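Local coordinates for protein-tyrosine-phosphatase PTP1 (Arabidopsis thaliana, PDB 6KRW) that removes phosphate from tyrosine residues of proteins, notably the MAP kinase MPK6, and so modulates plant defence responses, at residues Thr173-Asn185 and Gln192-Trp204. Numbering follows the deposited sequence.
Sequences TDTSLMLRNLEVN and QPMSVLHIQYPEW
Met178 and Gln200 pair through their backbones at the open end of an antiparallel beta hairpin, neighbouring strands in the mixed sheet of the classical tyrosine phosphatase fold. Four hydrogen-bonded pairs, ending at Val184 and Met194, zip 178-185 to 194-200; Arg180 N meets His198 O at 2.9 Å, nearly straight at 173°. Further on, Trp204 O bonds Arg243 of the probable phosphate-binding loop.

On the face shared with Met178 and Leu182, Arg180, His198 and Gln200 form a polar cluster. The arginine lies alongside Gln200, NH1 reaching its OE1 in a long 3.3 Å hydrogen bond, 19° out of the guanidinium plane. NH1 also donates to a water that donates to Met178 O and sits in the His198 ring plane, 2.8 Å from ND1; His198 NE2 is hydrogen-bonded to Tyr150 OH. A leucine at Arg180 would probably rob the water of its NH1 donor and leave Gln200 OE1 without its guanidinium partner.

On the opposite face, van der Waals contacts set Leu179 CD2 3.9 Å from Ile199 CG1 and run the extended Glu183 chain obliquely across Pro193. Bent at chi3 (-75°), Met178 lays CE 3.2 Å from Gln200 OE1 and 4.0 Å from Pro202 CG.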
loop_
_atom_site.group_PDB
_atom_site.type_symbol
_atom_site.label_atom_id
_atom_site.label_comp_id
_atom_site.label_asym_id
_atom_site.label_seq_id
_atom_site.Cartn_x
_atom_site.Cartn_y
_atom_site.Cartn_z
ATOM N N THR A 173 16.656 -9.035 -5.153
ATOM C CA THR A 173 17.610 -8.117 -4.506
ATOM C C THR A 173 18.278 -8.845 -3.344
ATOM O O THR A 173 17.768 -9.897 -2.932
ATOM C CB THR A 173 16.848 -6.904 -3.960
ATOM O OG1 THR A 173 16.044 -7.378 -2.873
ATOM C CG2 THR A 173 16.017 -6.230 -5.024
ATOM N N ASP A 174 19.316 -8.238 -2.775
ATOM C CA ASP A 174 20.038 -8.750 -1.578
ATOM C C ASP A 174 19.125 -8.749 -0.338
ATOM O O ASP A 174 19.394 -9.505 0.596
ATOM C CB ASP A 174 21.282 -7.906 -1.281
ATOM C CG ASP A 174 22.329 -7.908 -2.386
ATOM O OD1 ASP A 174 22.435 -8.920 -3.096
ATOM O OD2 ASP A 174 23.044 -6.900 -2.513
ATOM N N THR A 175 18.084 -7.914 -0.316
ATOM C CA THR A 175 17.192 -7.708 0.856
ATOM C C THR A 175 15.914 -8.558 0.786
ATOM O O THR A 175 15.022 -8.289 1.589
ATOM C CB THR A 175 16.854 -6.217 0.962
ATOM O OG1 THR A 175 16.348 -5.784 -0.300
ATOM C CG2 THR A 175 18.066 -5.381 1.297
ATOM N N SER A 176 15.844 -9.536 -0.127
ATOM C CA SER A 176 14.754 -10.532 -0.330
ATOM C C SER A 176 13.598 -9.969 -1.154
ATOM O O SER A 176 12.619 -10.692 -1.273
ATOM C CB SER A 176 14.231 -11.218 0.921
ATOM O OG SER A 176 15.279 -11.522 1.827
ATOM N N LEU A 177 13.723 -8.798 -1.772
ATOM C CA LEU A 177 12.613 -8.355 -2.651
ATOM C C LEU A 177 12.634 -9.177 -3.940
ATOM O O LEU A 177 13.702 -9.508 -4.387
ATOM C CB LEU A 177 12.793 -6.875 -2.958
ATOM C CG LEU A 177 12.748 -5.951 -1.750
ATOM C CD1 LEU A 177 12.924 -4.514 -2.222
ATOM C CD2 LEU A 177 11.427 -6.098 -0.975
ATOM N N MET A 178 11.455 -9.408 -4.510
ATOM C CA MET A 178 11.255 -10.018 -5.848
ATOM C C MET A 178 10.661 -8.968 -6.766
ATOM O O MET A 178 9.583 -8.405 -6.397
ATOM C CB MET A 178 10.356 -11.243 -5.770
ATOM C CG MET A 178 11.067 -12.476 -5.294
ATOM S SD MET A 178 9.923 -13.822 -4.986
ATOM C CE MET A 178 9.188 -13.285 -3.437
ATOM N N LEU A 179 11.400 -8.561 -7.775
ATOM C CA LEU A 179 11.019 -7.558 -8.776
ATOM C C LEU A 179 10.552 -8.248 -10.041
ATOM O O LEU A 179 11.354 -8.896 -10.627
ATOM C CB LEU A 179 12.173 -6.593 -9.021
ATOM C CG LEU A 179 12.889 -6.080 -7.776
ATOM C CD1 LEU A 179 14.086 -5.238 -8.174
ATOM C CD2 LEU A 179 11.963 -5.266 -6.878
ATOM N N ARG A 180 9.297 -8.058 -10.423
ATOM C CA ARG A 180 8.732 -8.605 -11.667
ATOM C C ARG A 180 8.259 -7.470 -12.556
ATOM O O ARG A 180 7.342 -6.760 -12.157
ATOM C CB ARG A 180 7.594 -9.570 -11.388
ATOM C CG ARG A 180 7.956 -10.780 -10.553
ATOM C CD ARG A 180 6.742 -11.635 -10.293
ATOM N NE ARG A 180 7.031 -12.942 -9.711
ATOM C CZ ARG A 180 7.129 -13.208 -8.402
ATOM N NH1 ARG A 180 7.002 -12.259 -7.487
ATOM N NH2 ARG A 180 7.358 -14.447 -8.006
ATOM N N ASN A 181 8.877 -7.329 -13.714
ATOM C CA ASN A 181 8.407 -6.411 -14.776
ATOM C C ASN A 181 7.301 -7.132 -15.544
ATOM O O ASN A 181 7.577 -8.131 -16.263
ATOM C CB ASN A 181 9.552 -6.016 -15.697
ATOM C CG ASN A 181 9.210 -4.837 -16.575
ATOM O OD1 ASN A 181 8.390 -4.948 -17.484
ATOM N ND2 ASN A 181 9.847 -3.710 -16.317
ATOM N N LEU A 182 6.073 -6.637 -15.374
ATOM C CA LEU A 182 4.879 -7.300 -15.926
ATOM C C LEU A 182 4.329 -6.456 -17.063
ATOM O O LEU A 182 4.502 -5.223 -17.076
ATOM C CB LEU A 182 3.809 -7.428 -14.841
ATOM C CG LEU A 182 4.196 -8.265 -13.625
ATOM C CD1 LEU A 182 3.026 -8.358 -12.641
ATOM C CD2 LEU A 182 4.698 -9.628 -14.083
ATOM N N GLU A 183 3.668 -7.141 -17.978
ATOM C CA GLU A 183 3.026 -6.530 -19.146
ATOM C C GLU A 183 1.587 -7.011 -19.152
ATOM O O GLU A 183 1.364 -8.235 -19.184
ATOM C CB GLU A 183 3.766 -6.953 -20.398
ATOM C CG GLU A 183 3.023 -6.680 -21.682
ATOM C CD GLU A 183 3.781 -7.158 -22.909
ATOM O OE1 GLU A 183 5.016 -6.942 -22.968
ATOM O OE2 GLU A 183 3.143 -7.769 -23.787
ATOM N N VAL A 184 0.652 -6.067 -19.106
ATOM C CA VAL A 184 -0.793 -6.391 -19.055
ATOM C C VAL A 184 -1.485 -5.652 -20.198
ATOM O O VAL A 184 -1.095 -4.515 -20.518
ATOM C CB VAL A 184 -1.372 -6.038 -17.671
ATOM C CG1 VAL A 184 -1.404 -4.536 -17.427
ATOM C CG2 VAL A 184 -2.750 -6.638 -17.487
ATOM N N ASN A 185 -2.480 -6.288 -20.799
ATOM C CA ASN A 185 -3.281 -5.612 -21.847
ATOM C C ASN A 185 -4.564 -6.398 -22.094
ATOM O O ASN A 185 -4.666 -7.562 -21.658
ATOM C CB ASN A 185 -2.485 -5.436 -23.143
ATOM C CG ASN A 185 -2.087 -6.752 -23.777
ATOM O OD1 ASN A 185 -1.201 -7.449 -23.281
ATOM N ND2 ASN A 185 -2.729 -7.091 -24.885
ATOM N N GLN A 192 -0.248 -0.325 -27.495
ATOM C CA GLN A 192 0.862 -1.017 -26.798
ATOM C C GLN A 192 0.390 -1.460 -25.422
ATOM O O GLN A 192 -0.416 -0.782 -24.790
ATOM C CB GLN A 192 2.070 -0.092 -26.655
ATOM C CG GLN A 192 2.798 0.168 -27.967
ATOM C CD GLN A 192 3.923 -0.809 -28.207
ATOM O OE1 GLN A 192 3.704 -1.982 -28.510
ATOM N NE2 GLN A 192 5.146 -0.322 -28.073
ATOM N N PRO A 193 0.884 -2.610 -24.912
ATOM C CA PRO A 193 0.490 -3.057 -23.581
ATOM C C PRO A 193 1.090 -2.170 -22.485
ATOM O O PRO A 193 1.975 -1.376 -22.744
ATOM C CB PRO A 193 1.042 -4.485 -23.509
ATOM C CG PRO A 193 2.217 -4.469 -24.450
ATOM C CD PRO A 193 1.835 -3.523 -25.567
ATOM N N MET A 194 0.591 -2.341 -21.268
ATOM C CA MET A 194 0.980 -1.501 -20.118
ATOM C C MET A 194 1.999 -2.235 -19.239
ATOM O O MET A 194 1.810 -3.432 -18.942
ATOM C CB MET A 194 -0.261 -1.171 -19.296
ATOM C CG MET A 194 0.040 -0.437 -18.039
ATOM S SD MET A 194 -1.519 0.045 -17.281
ATOM C CE MET A 194 -1.104 -0.079 -15.548
ATOM N N SER A 195 3.058 -1.533 -18.844
ATOM C CA SER A 195 4.139 -2.085 -17.989
ATOM C C SER A 195 3.845 -1.768 -16.525
ATOM O O SER A 195 3.572 -0.619 -16.205
ATOM C CB SER A 195 5.489 -1.569 -18.410
ATOM O OG SER A 195 5.793 -2.023 -19.714
ATOM N N VAL A 196 3.939 -2.781 -15.673
ATOM C CA VAL A 196 3.743 -2.635 -14.215
ATOM C C VAL A 196 4.915 -3.287 -13.501
ATOM O O VAL A 196 5.171 -4.476 -13.761
ATOM C CB VAL A 196 2.418 -3.283 -13.791
ATOM C CG1 VAL A 196 2.241 -3.169 -12.287
ATOM C CG2 VAL A 196 1.244 -2.679 -14.553
ATOM N N LEU A 197 5.575 -2.541 -12.622
ATOM C CA LEU A 197 6.599 -3.155 -11.734
ATOM C C LEU A 197 5.919 -3.698 -10.477
ATOM O O LEU A 197 5.256 -2.928 -9.736
ATOM C CB LEU A 197 7.692 -2.155 -11.360
ATOM C CG LEU A 197 8.811 -2.739 -10.487
ATOM C CD1 LEU A 197 9.583 -3.828 -11.221
ATOM C CD2 LEU A 197 9.738 -1.628 -10.018
ATOM N N HIS A 198 6.037 -4.997 -10.285
ATOM C CA HIS A 198 5.518 -5.749 -9.127
ATOM C C HIS A 198 6.657 -6.002 -8.160
ATOM O O HIS A 198 7.678 -6.612 -8.556
ATOM C CB HIS A 198 4.815 -7.006 -9.598
ATOM C CG HIS A 198 4.106 -7.794 -8.560
ATOM N ND1 HIS A 198 4.725 -8.728 -7.756
ATOM C CD2 HIS A 198 2.790 -7.813 -8.229
ATOM C CE1 HIS A 198 3.838 -9.326 -6.989
ATOM N NE2 HIS A 198 2.624 -8.741 -7.239
ATOM N N ILE A 199 6.489 -5.561 -6.928
ATOM C CA ILE A 199 7.500 -5.722 -5.853
ATOM C C ILE A 199 6.884 -6.579 -4.761
ATOM O O ILE A 199 5.918 -6.137 -4.137
ATOM C CB ILE A 199 7.996 -4.361 -5.331
ATOM C CG1 ILE A 199 8.484 -3.451 -6.455
ATOM C CG2 ILE A 199 9.058 -4.553 -4.274
ATOM C CD1 ILE A 199 8.829 -2.042 -5.994
ATOM N N GLN A 200 7.444 -7.758 -4.529
ATOM C CA GLN A 200 6.955 -8.656 -3.468
ATOM C C GLN A 200 7.980 -8.776 -2.340
ATOM O O GLN A 200 9.159 -9.047 -2.641
ATOM C CB GLN A 200 6.599 -10.033 -4.016
ATOM C CG GLN A 200 6.062 -10.930 -2.909
ATOM C CD GLN A 200 5.754 -12.347 -3.313
ATOM O OE1 GLN A 200 6.162 -12.820 -4.374
ATOM N NE2 GLN A 200 5.069 -13.044 -2.425
ATOM N N TYR A 201 7.515 -8.664 -1.102
ATOM C CA TYR A 201 8.298 -8.809 0.145
ATOM C C TYR A 201 7.708 -9.952 0.998
ATOM O O TYR A 201 6.705 -9.753 1.652
ATOM C CB TYR A 201 8.340 -7.487 0.900
ATOM C CG TYR A 201 9.149 -7.536 2.162
ATOM C CD1 TYR A 201 10.324 -8.280 2.238
ATOM C CD2 TYR A 201 8.771 -6.819 3.274
ATOM C CE1 TYR A 201 11.078 -8.326 3.403
ATOM C CE2 TYR A 201 9.515 -6.841 4.438
ATOM C CZ TYR A 201 10.677 -7.583 4.505
ATOM O OH TYR A 201 11.381 -7.581 5.670
ATOM N N PRO A 202 8.237 -11.251 1.042
ATOM C CA PRO A 202 7.680 -12.430 1.833
ATOM C C PRO A 202 8.125 -12.554 3.300
ATOM O O PRO A 202 7.668 -13.460 3.964
ATOM C CB PRO A 202 8.216 -13.607 0.991
ATOM C CG PRO A 202 9.574 -13.116 0.532
ATOM C CD PRO A 202 9.377 -11.651 0.215
ATOM N N GLU A 203 8.814 -11.530 3.820
ATOM C CA GLU A 203 9.334 -11.724 5.202
ATOM C C GLU A 203 8.692 -10.709 6.141
ATOM O O GLU A 203 9.319 -10.273 7.099
ATOM C CB GLU A 203 10.852 -11.659 5.208
ATOM C CG GLU A 203 11.482 -12.859 4.505
ATOM C CD GLU A 203 10.922 -14.226 4.897
ATOM O OE1 GLU A 203 10.607 -15.015 3.979
ATOM O OE2 GLU A 203 10.818 -14.533 6.114
ATOM N N TRP A 204 7.434 -10.402 5.884
ATOM C CA TRP A 204 6.664 -9.544 6.815
ATOM C C TRP A 204 5.463 -10.357 7.271
ATOM O O TRP A 204 4.470 -10.466 6.551
ATOM C CB TRP A 204 6.249 -8.257 6.116
ATOM C CG TRP A 204 5.721 -7.183 7.020
ATOM C CD1 TRP A 204 5.243 -7.317 8.281
ATOM C CD2 TRP A 204 5.646 -5.789 6.710
ATOM N NE1 TRP A 204 4.862 -6.100 8.790
ATOM C CE2 TRP A 204 5.129 -5.138 7.860
ATOM C CE3 TRP A 204 6.005 -5.017 5.600
ATOM C CZ2 TRP A 204 4.895 -3.770 7.909
ATOM C CZ3 TRP A 204 5.779 -3.656 5.659
ATOM C CH2 TRP A 204 5.242 -3.049 6.795
HETATM O O HOH W 1 7.366 -9.650 -7.550
HETATM O O HOH W 2 6.138 -15.787 -5.094
#